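Local coordinates for protein acid phosphatase (Bacillus anthracis, PDB 2I33) that probably hydrolyses phosphate monoesters as a magnesium-dependent class C acid phosphatase of the HAD superfamily, at residues E68-N73 with A100-S106; Y122-R126 with G160-R165. Residue numbers count along the deposited sequence, not the author numbering.

Contact 1 of 2, residues E68-N73 with A100-S106; sequences ETVLDN and AEALPGS
Residues E68-V70 form an irregular turn, with E68 at phi/psi 68/17 and T69 and V70 at psi -52 and -45; L71 and D72 then extend and run antiparallel to E101-A102. L71 and A102 make a non-hydrogen-bonded pair with CA atoms 4.7 Å apart. Two backbone hydrogen bonds set the register: L103 N to V70 O (2.8 Å) and D72 N to E101 O (2.8 Å). A turn that overlaps the end of the HAD-type DxDx(T/V) pattern (D65, D67, T69), followed by a short antiparallel pair of strands, is consistent with the squiggle and flap of HAD phosphatases; the largely helical residues between the strands would then be an insert in the flap, as in C1-capped HAD enzymes.

In van der Waals packing, L103 (m,t) lays CD1 on the E68-T69 peptide, 3.4 Å from E68 C and from T69 N, and its CD2 3.7 Å from D72 CB. On the face bearing L71 and A102, L71 CB meets A100 CB at 3.9 Å, and helix 131-141 packs there through V141.

Water joins the strands twice, one molecule linking D72 O (2.7 Å) with E101 N (2.9 Å), another E101 OE1 (2.6 Å) with D72 OD2 (weak, 3.1 Å); D72 OD1 bonds S74.

Polar side chains fix the turn: E68 (chi1 m) takes N73 N on OE2 (2.7 Å) and N73 ND2 on OE1 (3.1 Å), OE1 also pairing with Y219. N73 OD1 bonds W94, and T69 OG1 the magnesium ligand D65. On the other segment S106 OG donates to L103 O (2.7 Å), where helix 106-115 begins.

Contact 2 of 2, residues Y122-R126 with G160-R165; sequences YISNR and GKEKRR
Set Y122-R126 as the C-terminal end of a strand, extended through S124 and turning a corner at R126, where S124 OG accepts from R126 N (3.1 Å) in an ST turn. Against it lies the start of helix 162-171, closest at I123 and R164 (CA-CA 6.9 Å). G160, at phi/psi 69/-159, leads in, and its O accepts from R164 NH2 (2.8 Å). K161 holds the N-cap position; its side chain, m at chi1 and trans beyond, runs past I123, CG to CG2 at 3.7 Å, so that NZ donates to I123 O (2.9 Å) while also forming salt bridges with D184 and D65. A water on N125 N (2.8 Å) bonds K161 NZ weakly (3.2 Å). E162 faces away but holds R165 by a salt bridge, OE1 to NE at 2.9 Å. R164 (m,t,m) lays its guanidinium with one face over I123 CG2, 3.7 Å from NH1; at the edge NH1 donates to S124 O and NH2 to N125 OD1, both at 2.8 Å, and E158 salt-bridges NE. A lysine brought from a helix start to the magnesium ligand D65 at the strand ends is consistent with the motif III lysine of HAD active sites.

Along the chain the two contacts come in series: contact 1 closes at S106, where helix 106-115 begins, and strand 119-125 then supplies the first segment of contact 2. Their centres lie about 17 Å apart, yet they touch, R126 NH2 sitting 3.6 Å from N73 OD1 and 3.8 Å from L71 CD1. Between them is the metal site at the C-terminal end of strand 59-64, which pairs with strand 119-125 in the parallel sheet. The side chain of T69 comes within about 4 Å of the magnesium ion and that of K161 within about 5 Å; N73 and R126 both bind D67, one of its ligands. Flap and core thus converge on one probable catalytic centre.

Contact 1 of 2, residues E68-N73 with A100-S106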
loop_
_atom_site.group_PDB
_atom_site.type_symbol
_atom_site.label_atom_id
_atom_site.label_comp_id
_atom_site.label_asym_id
_atom_site.label_seq_id
_atom_site.Cartn_x
_atom_site.Cartn_y
_atom_site.Cartn_z
ATOM N N GLU A 68 -11.547 -4.985 -2.081
ATOM C CA GLU A 68 -10.205 -4.537 -1.712
ATOM C C GLU A 68 -10.186 -3.143 -1.045
ATOM O O GLU A 68 -9.120 -2.533 -0.898
ATOM C CB GLU A 68 -9.234 -4.653 -2.864
ATOM C CG GLU A 68 -8.728 -6.093 -3.087
ATOM C CD GLU A 68 -9.790 -7.168 -3.100
ATOM O OE1 GLU A 68 -10.470 -7.339 -4.134
ATOM O OE2 GLU A 68 -9.894 -7.872 -2.059
ATOM N N THR A 69 -11.343 -2.704 -0.582
ATOM C CA THR A 69 -11.443 -1.521 0.228
ATOM C C THR A 69 -12.160 -1.842 1.530
ATOM O O THR A 69 -11.631 -1.574 2.609
ATOM C CB THR A 69 -12.170 -0.405 -0.541
ATOM O OG1 THR A 69 -11.389 -0.065 -1.692
ATOM C CG2 THR A 69 -12.349 0.768 0.336
ATOM N N VAL A 70 -13.342 -2.466 1.424
ATOM C CA VAL A 70 -14.134 -2.941 2.557
ATOM C C VAL A 70 -14.092 -4.473 2.625
ATOM O O VAL A 70 -13.938 -5.033 3.687
ATOM C CB VAL A 70 -15.595 -2.473 2.493
ATOM C CG1 VAL A 70 -16.389 -3.040 3.619
ATOM C CG2 VAL A 70 -15.655 -0.933 2.481
ATOM N N LEU A 71 -14.264 -5.128 1.488
ATOM C CA LEU A 71 -14.317 -6.596 1.437
ATOM C C LEU A 71 -13.069 -7.186 0.817
ATOM O O LEU A 71 -12.595 -6.747 -0.229
ATOM C CB LEU A 71 -15.543 -7.043 0.618
ATOM C CG LEU A 71 -16.915 -6.659 1.205
ATOM C CD1 LEU A 71 -18.043 -7.044 0.243
ATOM C CD2 LEU A 71 -17.140 -7.221 2.574
ATOM N N ASP A 72 -12.579 -8.231 1.464
ATOM C CA ASP A 72 -11.361 -8.912 1.084
ATOM C C ASP A 72 -11.665 -10.095 0.158
ATOM O O ASP A 72 -12.204 -11.106 0.589
ATOM C CB ASP A 72 -10.674 -9.397 2.342
ATOM C CG ASP A 72 -9.340 -10.032 2.079
ATOM O OD1 ASP A 72 -9.005 -10.324 0.907
ATOM O OD2 ASP A 72 -8.627 -10.239 3.083
ATOM N N ASN A 73 -11.298 -9.957 -1.114
ATOM C CA ASN A 73 -11.520 -11.035 -2.092
ATOM C C ASN A 73 -10.282 -11.811 -2.389
ATOM O O ASN A 73 -10.226 -12.600 -3.363
ATOM C CB ASN A 73 -12.067 -10.445 -3.372
ATOM C CG ASN A 73 -13.288 -9.695 -3.124
ATOM O OD1 ASN A 73 -14.342 -10.271 -2.849
ATOM N ND2 ASN A 73 -13.172 -8.394 -3.179
ATOM N N ALA A 100 -16.701 -12.905 1.888
ATOM C CA ALA A 100 -15.498 -12.082 1.984
ATOM C C ALA A 100 -15.484 -11.467 3.386
ATOM O O ALA A 100 -16.522 -11.045 3.909
ATOM C CB ALA A 100 -15.496 -10.970 0.970
ATOM N N GLU A 101 -14.312 -11.453 3.986
ATOM C CA GLU A 101 -14.118 -10.772 5.249
ATOM C C GLU A 101 -13.968 -9.267 5.072
ATOM O O GLU A 101 -13.465 -8.788 4.059
ATOM C CB GLU A 101 -12.838 -11.283 5.892
ATOM C CG GLU A 101 -12.874 -12.715 6.285
ATOM C CD GLU A 101 -11.634 -13.075 7.082
ATOM O OE1 GLU A 101 -10.526 -13.022 6.499
ATOM O OE2 GLU A 101 -11.775 -13.373 8.292
ATOM N N ALA A 102 -14.344 -8.507 6.104
ATOM C CA ALA A 102 -14.095 -7.075 6.122
ATOM C C ALA A 102 -12.613 -6.815 6.312
ATOM O O ALA A 102 -11.928 -7.499 7.072
ATOM C CB ALA A 102 -14.859 -6.384 7.230
ATOM N N LEU A 103 -12.138 -5.789 5.640
ATOM C CA LEU A 103 -10.755 -5.396 5.695
ATOM C C LEU A 103 -10.472 -4.620 6.979
ATOM O O LEU A 103 -11.369 -4.027 7.593
ATOM C CB LEU A 103 -10.383 -4.638 4.431
ATOM C CG LEU A 103 -10.230 -5.534 3.199
ATOM C CD1 LEU A 103 -10.414 -4.822 1.855
ATOM C CD2 LEU A 103 -8.907 -6.249 3.242
ATOM N N PRO A 104 -9.221 -4.621 7.395
ATOM C CA PRO A 104 -8.880 -4.016 8.694
ATOM C C PRO A 104 -9.312 -2.576 8.846
ATOM O O PRO A 104 -9.064 -1.767 7.969
ATOM C CB PRO A 104 -7.352 -4.131 8.720
ATOM C CG PRO A 104 -7.105 -5.361 7.873
ATOM C CD PRO A 104 -8.036 -5.193 6.723
ATOM N N GLY A 105 -10.020 -2.293 9.947
ATOM C CA GLY A 105 -10.421 -0.935 10.284
ATOM C C GLY A 105 -11.717 -0.514 9.627
ATOM O O GLY A 105 -12.341 0.476 10.020
ATOM N N SER A 106 -12.149 -1.259 8.618
ATOM C CA SER A 106 -13.266 -0.758 7.831
ATOM C C SER A 106 -14.572 -0.674 8.629
ATOM O O SER A 106 -15.260 0.349 8.631
ATOM C CB SER A 106 -13.456 -1.619 6.591
ATOM O OG SER A 106 -13.758 -2.963 6.896
HETATM O O HOH W 1 -12.092 -12.784 2.686
HETATM O O HOH W 2 -9.746 -12.939 3.996
#

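Contact 2 of 2, residues Y122-R126 with G160-R165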
loop_
_atom_site.group_PDB
_atom_site.type_symbol
_atom_site.label_atom_id
_atom_site.label_comp_id
_atom_site.label_asym_id
_atom_site.label_seq_id
_atom_site.Cartn_x
_atom_site.Cartn_y
_atom_site.Cartn_z
ATOM N N TYR A 122 -21.661 2.840 -0.818
ATOM C CA TYR A 122 -20.735 1.837 -1.324
ATOM C C TYR A 122 -20.885 1.834 -2.838
ATOM O O TYR A 122 -21.828 1.266 -3.368
ATOM C CB TYR A 122 -21.053 0.449 -0.776
ATOM C CG TYR A 122 -21.126 0.375 0.732
ATOM C CD1 TYR A 122 -19.992 0.294 1.491
ATOM C CD2 TYR A 122 -22.358 0.391 1.398
ATOM C CE1 TYR A 122 -20.045 0.207 2.859
ATOM C CE2 TYR A 122 -22.417 0.324 2.762
ATOM C CZ TYR A 122 -21.258 0.225 3.491
ATOM O OH TYR A 122 -21.309 0.144 4.860
ATOM N N ILE A 123 -19.931 2.454 -3.537
ATOM C CA ILE A 123 -19.959 2.520 -4.987
ATOM C C ILE A 123 -18.944 1.496 -5.472
ATOM O O ILE A 123 -17.759 1.690 -5.321
ATOM C CB ILE A 123 -19.637 3.935 -5.482
ATOM C CG1 ILE A 123 -20.658 4.918 -4.898
ATOM C CG2 ILE A 123 -19.655 3.969 -7.015
ATOM C CD1 ILE A 123 -20.411 6.376 -5.244
ATOM N N SER A 124 -19.450 0.430 -6.082
ATOM C CA SER A 124 -18.670 -0.760 -6.399
ATOM C C SER A 124 -18.982 -1.243 -7.797
ATOM O O SER A 124 -20.119 -1.130 -8.242
ATOM C CB SER A 124 -19.042 -1.858 -5.407
ATOM O OG SER A 124 -18.632 -3.127 -5.863
ATOM N N ASN A 125 -17.979 -1.767 -8.505
ATOM C CA ASN A 125 -18.198 -2.335 -9.822
ATOM C C ASN A 125 -18.557 -3.824 -9.854
ATOM O O ASN A 125 -18.576 -4.439 -10.921
ATOM C CB ASN A 125 -17.046 -1.980 -10.761
ATOM C CG ASN A 125 -17.001 -0.496 -11.052
ATOM O OD1 ASN A 125 -17.966 0.202 -10.770
ATOM N ND2 ASN A 125 -15.899 -0.013 -11.621
ATOM N N ARG A 126 -18.953 -4.365 -8.700
ATOM C CA ARG A 126 -19.828 -5.530 -8.738
ATOM C C ARG A 126 -21.032 -5.194 -9.608
ATOM O O ARG A 126 -21.434 -4.020 -9.735
ATOM C CB ARG A 126 -20.278 -5.914 -7.342
ATOM C CG ARG A 126 -19.179 -6.489 -6.496
ATOM C CD ARG A 126 -19.562 -6.548 -5.070
ATOM N NE ARG A 126 -18.511 -7.245 -4.349
ATOM C CZ ARG A 126 -18.679 -8.287 -3.549
ATOM N NH1 ARG A 126 -19.876 -8.776 -3.303
ATOM N NH2 ARG A 126 -17.612 -8.872 -3.022
ATOM N N GLY A 160 -17.004 3.018 -15.515
ATOM C CA GLY A 160 -16.495 3.673 -14.334
ATOM C C GLY A 160 -17.588 3.955 -13.332
ATOM O O GLY A 160 -18.658 3.352 -13.382
ATOM N N LYS A 161 -17.310 4.902 -12.442
ATOM C CA LYS A 161 -18.176 5.206 -11.308
ATOM C C LYS A 161 -18.648 6.651 -11.253
ATOM O O LYS A 161 -19.405 7.008 -10.350
ATOM C CB LYS A 161 -17.417 4.915 -10.013
ATOM C CG LYS A 161 -17.228 3.452 -9.761
ATOM C CD LYS A 161 -16.246 3.242 -8.634
ATOM C CE LYS A 161 -16.191 1.770 -8.218
ATOM N NZ LYS A 161 -15.392 1.568 -6.999
ATOM N N GLU A 162 -18.185 7.484 -12.176
ATOM C CA GLU A 162 -18.476 8.911 -12.064
ATOM C C GLU A 162 -19.976 9.155 -11.982
ATOM O O GLU A 162 -20.420 10.078 -11.278
ATOM C CB GLU A 162 -17.843 9.713 -13.206
ATOM C CG GLU A 162 -17.982 11.247 -13.068
ATOM C CD GLU A 162 -17.398 11.842 -11.778
ATOM O OE1 GLU A 162 -16.431 11.299 -11.176
ATOM O OE2 GLU A 162 -17.919 12.909 -11.370
ATOM N N LYS A 163 -20.771 8.364 -12.703
ATOM C CA LYS A 163 -22.225 8.546 -12.699
ATOM C C LYS A 163 -22.831 8.391 -11.299
ATOM O O LYS A 163 -23.698 9.180 -10.894
ATOM C CB LYS A 163 -22.878 7.569 -13.678
ATOM C CG LYS A 163 -24.378 7.596 -13.705
ATOM C CD LYS A 163 -24.894 6.745 -14.845
ATOM C CE LYS A 163 -26.379 6.914 -15.026
ATOM N NZ LYS A 163 -26.901 5.933 -16.008
ATOM N N ARG A 164 -22.382 7.372 -10.572
ATOM C CA ARG A 164 -22.871 7.144 -9.215
ATOM C C ARG A 164 -22.363 8.210 -8.237
ATOM O O ARG A 164 -23.108 8.648 -7.361
ATOM C CB ARG A 164 -22.522 5.720 -8.759
ATOM C CG ARG A 164 -23.396 4.693 -9.434
ATOM C CD ARG A 164 -22.791 3.333 -9.327
ATOM N NE ARG A 164 -21.798 3.109 -10.385
ATOM C CZ ARG A 164 -20.896 2.127 -10.360
ATOM N NH1 ARG A 164 -20.821 1.338 -9.324
ATOM N NH2 ARG A 164 -20.049 1.986 -11.365
ATOM N N ARG A 165 -21.108 8.624 -8.394
ATOM C CA ARG A 165 -20.534 9.697 -7.561
ATOM C C ARG A 165 -21.332 10.961 -7.759
ATOM O O ARG A 165 -21.705 11.645 -6.798
ATOM C CB ARG A 165 -19.088 9.997 -7.939
ATOM C CG ARG A 165 -18.113 8.982 -7.459
ATOM C CD ARG A 165 -16.666 9.437 -7.623
ATOM N NE ARG A 165 -16.224 9.436 -9.016
ATOM C CZ ARG A 165 -15.471 8.492 -9.583
ATOM N NH1 ARG A 165 -15.094 7.412 -8.919
ATOM N NH2 ARG A 165 -15.110 8.616 -10.853
HETATM O O HOH W 3 -15.280 -1.532 -7.860
#